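PDB 2O8R: polyphosphate kinase from Porphyromonas gingivalis, which probably catalyses the reversible transfer of the terminal phosphate of ATP to a growing long-chain polyphosphate. Local coordinates for residues F269-R274 / E278-I283; R116-A121 / P125-Y130; P190-L195 / A307-P312. The protein carries 3 engineered substitutions. One frame throughout, in Å; residues are numbered along the deposited sequence.

Contact 1 (F269-R274 / E278-I283); sequences FMYDGR and EVLRYI
Strand 269-272, carrying Phe269 and Tyr271, faces helix 278-283, carrying Leu280 and Ile283, with the two axes 11.3 Å apart at closest approach. Their N-to-C directions make an angle of 146°, so the helix returns roughly antiparallel to the strand, and the backbones come nearest at Tyr271 CA and Leu280 CA, 8.8 Å apart. Side chains make the contacts between them. Leu280 presents its branch to the Tyr271 ring: CG lies over one face, while CD1 reaches the phenol end, 3.6 Å from Tyr271 CZ and 3.4 Å from Tyr271 OH. The two side chains cross at about a right angle. Tyr271 CG is set between its backbone N and carbonyl carbon (chi1 60°), which turns the ring toward the helix and offers that face to the leucine. Phe269, two residues earlier on the same side of the strand, holds CG opposite its backbone N (chi1 -176°) and meets the next helical turn, where its CZ lies 3.8 Å from Ile283 CD1. Leu280 CD2 makes a looser approach to Phe269 CE2, at 4.4 Å, so one leucine serves both rings. Ile232 of neighbouring strand 225-235 touches both aromatic side chains as well, and Ala294 touches Tyr271 and Leu280. This buried apolar layer joins the first strand and the helix of a beta-alpha-beta unit, completed by strand 294-297 running parallel beside 268-272.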
loop_
_atom_site.group_PDB
_atom_site.type_symbol
_atom_site.label_atom_id
_atom_site.label_comp_id
_atom_site.label_asym_id
_atom_site.label_seq_id
_atom_site.Cartn_x
_atom_site.Cartn_y
_atom_site.Cartn_z
ATOM N N PHE A 269 -0.637 -25.580 14.297
ATOM C CA PHE A 269 -1.448 -24.931 15.323
ATOM C C PHE A 269 -0.604 -24.753 16.576
ATOM O O PHE A 269 -0.312 -25.706 17.285
ATOM C CB PHE A 269 -2.732 -25.704 15.628
ATOM C CG PHE A 269 -3.633 -25.005 16.614
ATOM C CD1 PHE A 269 -4.595 -24.110 16.173
ATOM C CD2 PHE A 269 -3.503 -25.227 17.985
ATOM C CE1 PHE A 269 -5.419 -23.455 17.080
ATOM C CE2 PHE A 269 -4.317 -24.580 18.892
ATOM C CZ PHE A 269 -5.277 -23.688 18.442
HETATM N N MSE A 270 -0.225 -23.516 16.844
HETATM C CA MSE A 270 0.768 -23.212 17.856
HETATM C C MSE A 270 0.094 -22.509 19.022
HETATM O O MSE A 270 -0.776 -21.662 18.819
HETATM C CB MSE A 270 1.828 -22.324 17.218
HETATM C CG MSE A 270 2.997 -21.923 18.081
HETATM SE SE MSE A 270 3.925 -20.558 17.061
HETATM C CE MSE A 270 5.204 -19.883 18.377
ATOM N N TYR A 271 0.483 -22.862 20.242
ATOM C CA TYR A 271 -0.173 -22.304 21.421
ATOM C C TYR A 271 0.760 -22.237 22.611
ATOM O O TYR A 271 1.720 -23.002 22.702
ATOM C CB TYR A 271 -1.420 -23.113 21.791
ATOM C CG TYR A 271 -1.138 -24.562 22.108
ATOM C CD1 TYR A 271 -0.925 -24.975 23.417
ATOM C CD2 TYR A 271 -1.090 -25.521 21.099
ATOM C CE1 TYR A 271 -0.667 -26.297 23.717
ATOM C CE2 TYR A 271 -0.826 -26.849 21.384
ATOM C CZ TYR A 271 -0.615 -27.233 22.697
ATOM O OH TYR A 271 -0.355 -28.553 22.994
ATOM N N ASP A 272 0.450 -21.317 23.520
ATOM C CA ASP A 272 1.185 -21.126 24.757
ATOM C C ASP A 272 1.105 -22.389 25.611
ATOM O O ASP A 272 0.028 -22.802 26.029
ATOM C CB ASP A 272 0.629 -19.887 25.478
ATOM C CG ASP A 272 0.762 -19.953 26.986
ATOM O OD1 ASP A 272 1.849 -20.298 27.503
ATOM O OD2 ASP A 272 -0.237 -19.624 27.656
ATOM N N GLY A 273 2.268 -22.987 25.857
ATOM C CA GLY A 273 2.393 -24.305 26.484
ATOM C C GLY A 273 1.733 -24.543 27.833
ATOM O O GLY A 273 1.529 -25.692 28.227
ATOM N N ARG A 274 1.393 -23.466 28.539
ATOM C CA ARG A 274 0.652 -23.564 29.794
ATOM C C ARG A 274 -0.775 -24.065 29.562
ATOM O O ARG A 274 -1.491 -24.339 30.520
ATOM C CB ARG A 274 0.588 -22.203 30.501
ATOM C CG ARG A 274 1.918 -21.644 30.968
ATOM C CD ARG A 274 1.825 -20.148 31.277
ATOM N NE ARG A 274 1.560 -19.868 32.690
ATOM C CZ ARG A 274 2.499 -19.593 33.598
ATOM N NH1 ARG A 274 3.781 -19.563 33.250
ATOM N NH2 ARG A 274 2.154 -19.346 34.859
ATOM N N GLU A 278 -7.543 -30.116 27.442
ATOM C CA GLU A 278 -9.003 -30.042 27.405
ATOM C C GLU A 278 -9.458 -28.862 26.554
ATOM O O GLU A 278 -10.382 -28.988 25.747
ATOM C CB GLU A 278 -9.602 -29.931 28.808
ATOM C CG GLU A 278 -9.310 -31.106 29.717
ATOM C CD GLU A 278 -8.238 -30.795 30.738
ATOM O OE1 GLU A 278 -8.533 -30.066 31.709
ATOM O OE2 GLU A 278 -7.102 -31.288 30.575
ATOM N N VAL A 279 -8.788 -27.725 26.729
ATOM C CA VAL A 279 -9.107 -26.526 25.962
ATOM C C VAL A 279 -8.569 -26.618 24.526
ATOM O O VAL A 279 -9.158 -26.051 23.595
ATOM C CB VAL A 279 -8.699 -25.220 26.720
ATOM C CG1 VAL A 279 -7.299 -25.302 27.247
ATOM C CG2 VAL A 279 -8.911 -23.969 25.864
ATOM N N LEU A 280 -7.478 -27.362 24.345
ATOM C CA LEU A 280 -6.983 -27.657 23.003
ATOM C C LEU A 280 -8.056 -28.420 22.249
ATOM O O LEU A 280 -8.533 -27.969 21.200
ATOM C CB LEU A 280 -5.710 -28.494 23.049
ATOM C CG LEU A 280 -4.704 -28.309 21.907
ATOM C CD1 LEU A 280 -3.533 -29.240 22.126
ATOM C CD2 LEU A 280 -5.299 -28.518 20.513
ATOM N N ARG A 281 -8.451 -29.565 22.803
ATOM C CA ARG A 281 -9.483 -30.390 22.186
ATOM C C ARG A 281 -10.840 -29.702 22.208
ATOM O O ARG A 281 -11.807 -30.216 21.650
ATOM C CB ARG A 281 -9.543 -31.795 22.805
ATOM C CG ARG A 281 -10.175 -31.885 24.185
ATOM C CD ARG A 281 -10.195 -33.328 24.681
ATOM N NE ARG A 281 -8.850 -33.902 24.750
ATOM C CZ ARG A 281 -8.166 -34.116 25.873
ATOM N NH1 ARG A 281 -8.694 -33.812 27.053
ATOM N NH2 ARG A 281 -6.947 -34.643 25.817
ATOM N N TYR A 282 -10.905 -28.534 22.840
ATOM C CA TYR A 282 -12.109 -27.723 22.772
ATOM C C TYR A 282 -12.132 -26.836 21.530
ATOM O O TYR A 282 -13.205 -26.546 20.998
ATOM C CB TYR A 282 -12.336 -26.902 24.045
ATOM C CG TYR A 282 -13.804 -26.753 24.353
ATOM C CD1 TYR A 282 -14.467 -27.708 25.121
ATOM C CD2 TYR A 282 -14.542 -25.684 23.840
ATOM C CE1 TYR A 282 -15.817 -27.599 25.391
ATOM C CE2 TYR A 282 -15.892 -25.561 24.105
ATOM C CZ TYR A 282 -16.527 -26.524 24.880
ATOM O OH TYR A 282 -17.871 -26.415 25.152
ATOM N N ILE A 283 -10.962 -26.407 21.061
ATOM C CA ILE A 283 -10.910 -25.743 19.760
ATOM C C ILE A 283 -10.701 -26.788 18.663
ATOM O O ILE A 283 -10.990 -26.541 17.492
ATOM C CB ILE A 283 -9.839 -24.642 19.664
ATOM C CG1 ILE A 283 -9.383 -24.182 21.048
ATOM C CG2 ILE A 283 -10.387 -23.471 18.865
ATOM C CD1 ILE A 283 -7.969 -23.628 21.073
#

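Contact 2 (R116-A121 / P125-Y130); sequences RLRTHA and PDHKAY. With SO4 (sulfate ion), chain J; SO4 (sulfate ion), chain H.
Arg118 reaches across to His127 with one end of its guanidinium, placing NH2 2.6 Å from His127 ND1. The imidazole nitrogen sits at the edge of the guanidinium, near its plane, but the ring is turned so that the two planes stand 55° apart. A bend at chi3 (-100°) swings the arginine head out of line with its chain, while His127 has CG opposite its carbonyl carbon (chi1 -69°), which directs the ring toward the arginine. The far nitrogen, His127 NE2, is hydrogen-bonded to Pro196 O, which helps fix the ring's rotation. These residues belong to a strand-loop-helix connection: strand 115-118, at the edge of a three-stranded mixed sheet, leads through a short loop into helix 125-139. The same region holds two sulfate ions, probably from the crystallisation liquor. Two successive backbone amides donate to the first: Thr119 N lies 2.6 Å from sulfate O4. His120 N lies 2.7 Å from sulfate O3. Thr119 CG2 lies over the centre of the His120 ring beside this ion. Arg116, bent at chi2 and chi3, turns its guanidinium to both ions: NH1 is 2.7 Å from O1 of the first sulfate, and NH2 gives a weak hydrogen bond, 2.8 Å, to O1 of the second.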
loop_
_atom_site.group_PDB
_atom_site.type_symbol
_atom_site.label_atom_id
_atom_site.label_comp_id
_atom_site.label_asym_id
_atom_site.label_seq_id
_atom_site.Cartn_x
_atom_site.Cartn_y
_atom_site.Cartn_z
ATOM N N ARG A 116 11.959 -0.925 28.110
ATOM C CA ARG A 116 11.283 -1.958 28.876
ATOM C C ARG A 116 10.111 -2.489 28.082
ATOM O O ARG A 116 9.088 -1.817 27.903
ATOM C CB ARG A 116 10.874 -1.467 30.262
ATOM C CG ARG A 116 10.737 -2.594 31.279
ATOM C CD ARG A 116 11.473 -2.272 32.579
ATOM N NE ARG A 116 10.572 -1.983 33.688
ATOM C CZ ARG A 116 10.086 -2.905 34.514
ATOM N NH1 ARG A 116 10.409 -4.183 34.357
ATOM N NH2 ARG A 116 9.269 -2.553 35.498
ATOM N N LEU A 117 10.300 -3.686 27.545
ATOM C CA LEU A 117 9.232 -4.366 26.864
ATOM C C LEU A 117 8.617 -5.206 27.940
ATOM O O LEU A 117 9.212 -6.180 28.392
ATOM C CB LEU A 117 9.760 -5.236 25.724
ATOM C CG LEU A 117 8.681 -6.053 24.988
ATOM C CD1 LEU A 117 7.485 -5.188 24.598
ATOM C CD2 LEU A 117 9.246 -6.739 23.763
ATOM N N ARG A 118 7.435 -4.812 28.379
ATOM C CA ARG A 118 6.845 -5.461 29.528
ATOM C C ARG A 118 6.290 -6.813 29.171
ATOM O O ARG A 118 5.644 -7.004 28.136
ATOM C CB ARG A 118 5.805 -4.575 30.221
ATOM C CG ARG A 118 6.425 -3.681 31.293
ATOM C CD ARG A 118 5.442 -3.373 32.414
ATOM N NE ARG A 118 4.859 -2.051 32.246
ATOM C CZ ARG A 118 5.291 -0.966 32.875
ATOM N NH1 ARG A 118 6.302 -1.045 33.726
ATOM N NH2 ARG A 118 4.713 0.198 32.655
ATOM N N THR A 119 6.566 -7.762 30.045
ATOM C CA THR A 119 6.182 -9.129 29.817
ATOM C C THR A 119 5.107 -9.520 30.842
ATOM O O THR A 119 4.430 -10.540 30.694
ATOM C CB THR A 119 7.433 -10.009 29.864
ATOM O OG1 THR A 119 7.383 -10.983 28.819
ATOM C CG2 THR A 119 7.601 -10.663 31.218
ATOM N N HIS A 120 4.948 -8.669 31.860
ATOM C CA HIS A 120 3.854 -8.752 32.834
ATOM C C HIS A 120 3.080 -7.432 32.872
ATOM O O HIS A 120 3.454 -6.470 32.180
ATOM C CB HIS A 120 4.397 -9.083 34.220
ATOM C CG HIS A 120 5.302 -10.278 34.242
ATOM N ND1 HIS A 120 6.598 -10.224 34.711
ATOM C CD2 HIS A 120 5.100 -11.556 33.843
ATOM C CE1 HIS A 120 7.152 -11.419 34.610
ATOM N NE2 HIS A 120 6.266 -12.245 34.082
ATOM N N ALA A 121 2.011 -7.380 33.673
ATOM C CA ALA A 121 1.121 -6.192 33.710
ATOM C C ALA A 121 1.691 -5.113 34.609
ATOM O O ALA A 121 2.251 -5.432 35.652
ATOM C CB ALA A 121 -0.270 -6.574 34.169
ATOM N N PRO A 125 0.656 3.067 38.665
ATOM C CA PRO A 125 -0.674 3.682 38.626
ATOM C C PRO A 125 -0.969 4.412 37.343
ATOM O O PRO A 125 -2.051 4.252 36.783
ATOM C CB PRO A 125 -0.618 4.702 39.755
ATOM C CG PRO A 125 0.314 4.115 40.722
ATOM C CD PRO A 125 1.346 3.362 39.932
ATOM N N ASP A 126 -0.015 5.211 36.883
ATOM C CA ASP A 126 -0.233 6.043 35.716
ATOM C C ASP A 126 -0.348 5.192 34.467
ATOM O O ASP A 126 -1.260 5.391 33.657
ATOM C CB ASP A 126 0.889 7.065 35.584
ATOM C CG ASP A 126 0.864 8.098 36.693
ATOM O OD1 ASP A 126 -0.245 8.421 37.177
ATOM O OD2 ASP A 126 1.948 8.588 37.077
ATOM N N HIS A 127 0.572 4.235 34.329
ATOM C CA HIS A 127 0.516 3.261 33.253
ATOM C C HIS A 127 -0.776 2.444 33.290
ATOM O O HIS A 127 -1.430 2.283 32.261
ATOM C CB HIS A 127 1.745 2.357 33.277
ATOM C CG HIS A 127 3.009 3.066 32.907
ATOM N ND1 HIS A 127 4.249 2.655 33.344
ATOM C CD2 HIS A 127 3.223 4.184 32.173
ATOM C CE1 HIS A 127 5.176 3.472 32.873
ATOM N NE2 HIS A 127 4.578 4.416 32.170
ATOM N N LYS A 128 -1.154 1.963 34.473
ATOM C CA LYS A 128 -2.451 1.300 34.660
ATOM C C LYS A 128 -3.630 2.165 34.197
ATOM O O LYS A 128 -4.457 1.715 33.409
ATOM C CB LYS A 128 -2.657 0.885 36.117
ATOM C CG LYS A 128 -1.679 -0.173 36.604
ATOM C CD LYS A 128 -1.949 -0.576 38.044
ATOM C CE LYS A 128 -3.289 -1.274 38.213
ATOM N NZ LYS A 128 -3.513 -1.627 39.641
ATOM N N ALA A 129 -3.689 3.403 34.678
ATOM C CA ALA A 129 -4.743 4.337 34.295
ATOM C C ALA A 129 -4.795 4.502 32.786
ATOM O O ALA A 129 -5.863 4.428 32.180
ATOM C CB ALA A 129 -4.521 5.665 34.948
ATOM N N TYR A 130 -3.628 4.692 32.182
ATOM C CA TYR A 130 -3.537 4.843 30.743
ATOM C C TYR A 130 -4.134 3.652 29.993
ATOM O O TYR A 130 -5.026 3.822 29.169
ATOM C CB TYR A 130 -2.090 5.051 30.310
ATOM C CG TYR A 130 -1.965 5.155 28.819
ATOM C CD1 TYR A 130 -2.317 6.325 28.166
ATOM C CD2 TYR A 130 -1.529 4.072 28.056
ATOM C CE1 TYR A 130 -2.214 6.430 26.797
ATOM C CE2 TYR A 130 -1.429 4.167 26.686
ATOM C CZ TYR A 130 -1.770 5.353 26.058
ATOM O OH TYR A 130 -1.676 5.478 24.689
HETATM S S SO4 J . 7.860 -7.143 33.073
HETATM O O1 SO4 J . 8.639 -6.173 33.837
HETATM O O2 SO4 J . 7.911 -8.432 33.750
HETATM O O3 SO4 J . 6.477 -6.681 32.983
HETATM O O4 SO4 J . 8.435 -7.297 31.742
HETATM S S SO4 H . 6.278 -2.016 36.776
HETATM O O1 SO4 H . 7.371 -1.055 36.925
HETATM O O2 SO4 H . 6.331 -2.986 37.865
HETATM O O3 SO4 H . 4.995 -1.307 36.789
HETATM O O4 SO4 H . 6.423 -2.737 35.517
#

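Contact 3 (P190-L195 / A307-P312); sequences PRFVEL and AMLPNP
Phe192, at the start of strand 192-195, faces Leu309 in the loop that follows a short 3-10 segment, and their CA atoms, 6.3 Å apart, mark the nearest approach of the two backbones. The two side chains cross at about a right angle. The centre of the contact is a CH-pi interaction: Leu309 CD1 sits over one face of the Phe192 ring, 3.8 Å from its centroid and 18° off the normal. It is displaced toward the rim, so the methyl is nearest Phe192 CG, at 3.6 Å. In Leu309, chi1 of -174° together with chi2 of 63° brings CD1 over the ring although the side chain does not start out toward it. Arg191 CG occupies the other face, leaving the ring held between an aliphatic chain on each side. The leucine backbone also flanks the ring, with Leu309 CA 3.7 Å from Phe192 CD2, and Pro310 CD touches Phe192 CB at 4.3 Å. A water bridges the backbones, accepting from Phe192 N and donating to Met308 O. Beyond the pair, Phe208 meets Phe192 edge-to-face, and the Arg191 guanidinium forms salt bridges with Glu210 and Asp305. Strand 192-195 is an outermost strand of its three-stranded sheet, paired with 204-208; the loop packs over one face of that sheet, between it and helix 35-63, which Leu309 touches at Ile39.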
loop_
_atom_site.group_PDB
_atom_site.type_symbol
_atom_site.label_atom_id
_atom_site.label_comp_id
_atom_site.label_asym_id
_atom_site.label_seq_id
_atom_site.Cartn_x
_atom_site.Cartn_y
_atom_site.Cartn_z
ATOM N N PRO A 190 -1.265 -1.238 16.869
ATOM C CA PRO A 190 0.051 -1.841 16.800
ATOM C C PRO A 190 0.186 -3.021 17.764
ATOM O O PRO A 190 -0.518 -3.083 18.783
ATOM C CB PRO A 190 0.970 -0.706 17.239
ATOM C CG PRO A 190 0.151 0.096 18.151
ATOM C CD PRO A 190 -1.255 0.017 17.639
ATOM N N ARG A 191 1.087 -3.946 17.433
ATOM C CA ARG A 191 1.373 -5.096 18.285
ATOM C C ARG A 191 1.950 -4.591 19.590
ATOM O O ARG A 191 1.626 -5.108 20.663
ATOM C CB ARG A 191 2.380 -6.026 17.606
ATOM C CG ARG A 191 2.676 -7.305 18.363
ATOM C CD ARG A 191 1.432 -8.178 18.546
ATOM N NE ARG A 191 1.687 -9.299 19.454
ATOM C CZ ARG A 191 2.212 -10.466 19.087
ATOM N NH1 ARG A 191 2.550 -10.705 17.826
ATOM N NH2 ARG A 191 2.390 -11.413 19.986
ATOM N N PHE A 192 2.794 -3.562 19.479
ATOM C CA PHE A 192 3.447 -2.957 20.632
ATOM C C PHE A 192 2.898 -1.569 20.914
ATOM O O PHE A 192 2.842 -0.725 20.022
ATOM C CB PHE A 192 4.953 -2.941 20.429
ATOM C CG PHE A 192 5.517 -4.296 20.151
ATOM C CD1 PHE A 192 5.600 -5.243 21.165
ATOM C CD2 PHE A 192 5.920 -4.644 18.869
ATOM C CE1 PHE A 192 6.100 -6.508 20.915
ATOM C CE2 PHE A 192 6.419 -5.902 18.610
ATOM C CZ PHE A 192 6.507 -6.838 19.634
ATOM N N VAL A 193 2.467 -1.367 22.158
ATOM C CA VAL A 193 1.796 -0.145 22.579
ATOM C C VAL A 193 2.721 0.578 23.552
ATOM O O VAL A 193 3.079 0.022 24.598
ATOM C CB VAL A 193 0.425 -0.467 23.245
ATOM C CG1 VAL A 193 -0.332 0.804 23.656
ATOM C CG2 VAL A 193 -0.426 -1.268 22.299
ATOM N N GLU A 194 3.139 1.792 23.181
ATOM C CA GLU A 194 3.995 2.625 24.027
ATOM C C GLU A 194 3.175 3.229 25.160
ATOM O O GLU A 194 2.024 3.615 24.958
ATOM C CB GLU A 194 4.639 3.738 23.208
ATOM C CG GLU A 194 5.812 4.464 23.906
ATOM C CD GLU A 194 6.236 5.763 23.199
ATOM O OE1 GLU A 194 5.474 6.291 22.352
ATOM O OE2 GLU A 194 7.336 6.267 23.508
ATOM N N LEU A 195 3.764 3.284 26.352
ATOM C CA LEU A 195 3.114 3.869 27.520
ATOM C C LEU A 195 3.739 5.224 27.793
ATOM O O LEU A 195 4.949 5.379 27.634
ATOM C CB LEU A 195 3.288 2.963 28.736
ATOM C CG LEU A 195 2.753 1.529 28.630
ATOM C CD1 LEU A 195 2.612 0.922 30.004
ATOM C CD2 LEU A 195 1.424 1.508 27.949
ATOM N N ALA A 307 9.749 -7.111 14.334
ATOM C CA ALA A 307 10.207 -6.145 13.343
ATOM C C ALA A 307 9.512 -4.799 13.512
ATOM O O ALA A 307 9.978 -3.790 12.987
ATOM C CB ALA A 307 9.975 -6.683 11.933
HETATM N N MSE A 308 8.403 -4.797 14.249
HETATM C CA MSE A 308 7.610 -3.597 14.500
HETATM C C MSE A 308 7.896 -2.972 15.857
HETATM O O MSE A 308 7.270 -1.977 16.225
HETATM C CB MSE A 308 6.105 -3.911 14.421
HETATM C CG MSE A 308 5.568 -4.171 13.016
HETATM SE SE MSE A 308 6.034 -2.750 11.746
HETATM C CE MSE A 308 4.981 -1.267 12.452
ATOM N N LEU A 309 8.801 -3.566 16.626
ATOM C CA LEU A 309 9.139 -2.995 17.918
ATOM C C LEU A 309 9.915 -1.729 17.660
ATOM O O LEU A 309 10.937 -1.758 16.990
ATOM C CB LEU A 309 9.987 -3.948 18.746
ATOM C CG LEU A 309 10.255 -3.453 20.165
ATOM C CD1 LEU A 309 8.935 -3.348 20.939
ATOM C CD2 LEU A 309 11.248 -4.368 20.877
ATOM N N PRO A 310 9.403 -0.603 18.152
ATOM C CA PRO A 310 10.065 0.668 17.915
ATOM C C PRO A 310 11.393 0.758 18.639
ATOM O O PRO A 310 11.512 0.240 19.745
ATOM C CB PRO A 310 9.088 1.690 18.510
ATOM C CG PRO A 310 7.808 0.969 18.697
ATOM C CD PRO A 310 8.168 -0.447 18.935
ATOM N N ASN A 311 12.380 1.384 17.998
ATOM C CA ASN A 311 13.602 1.812 18.662
ATOM C C ASN A 311 13.527 3.310 18.908
ATOM O O ASN A 311 13.851 4.095 18.014
ATOM C CB ASN A 311 14.818 1.498 17.795
ATOM C CG ASN A 311 16.129 2.051 18.366
ATOM O OD1 ASN A 311 16.185 2.604 19.471
ATOM N ND2 ASN A 311 17.197 1.891 17.603
ATOM N N PRO A 312 13.132 3.716 20.132
ATOM C CA PRO A 312 13.032 5.119 20.498
ATOM C C PRO A 312 14.381 5.829 20.619
ATOM O O PRO A 312 14.411 6.999 20.979
ATOM C CB PRO A 312 12.368 5.070 21.867
ATOM C CG PRO A 312 12.800 3.790 22.423
ATOM C CD PRO A 312 12.771 2.850 21.264
HETATM O O HOH W 1 4.379 -2.373 16.925
#

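In the fold
Contacts 2 and 3 are neighbours, with centres about 14 Å apart, and share the small sheet whose outer strands are 115-118 and 192-195. They touch through Leu195, whose CD1 lies 3.5 Å from Arg118 NH2 and 3.6 Å from His127 CG, so the strand of contact 3 backs the arginine-histidine pair of contact 2. Contact 1 belongs to the separate six-stranded sheet; its centre is about 27 Å from each of the others, with nearest atoms about 8 Å from contact 2 and 9 Å from contact 3. In sequence it falls between the two segments of contact 3. All three lie away from the predicted ATP and magnesium sites and the predicted phosphohistidine; the sulfates lie at contact 2.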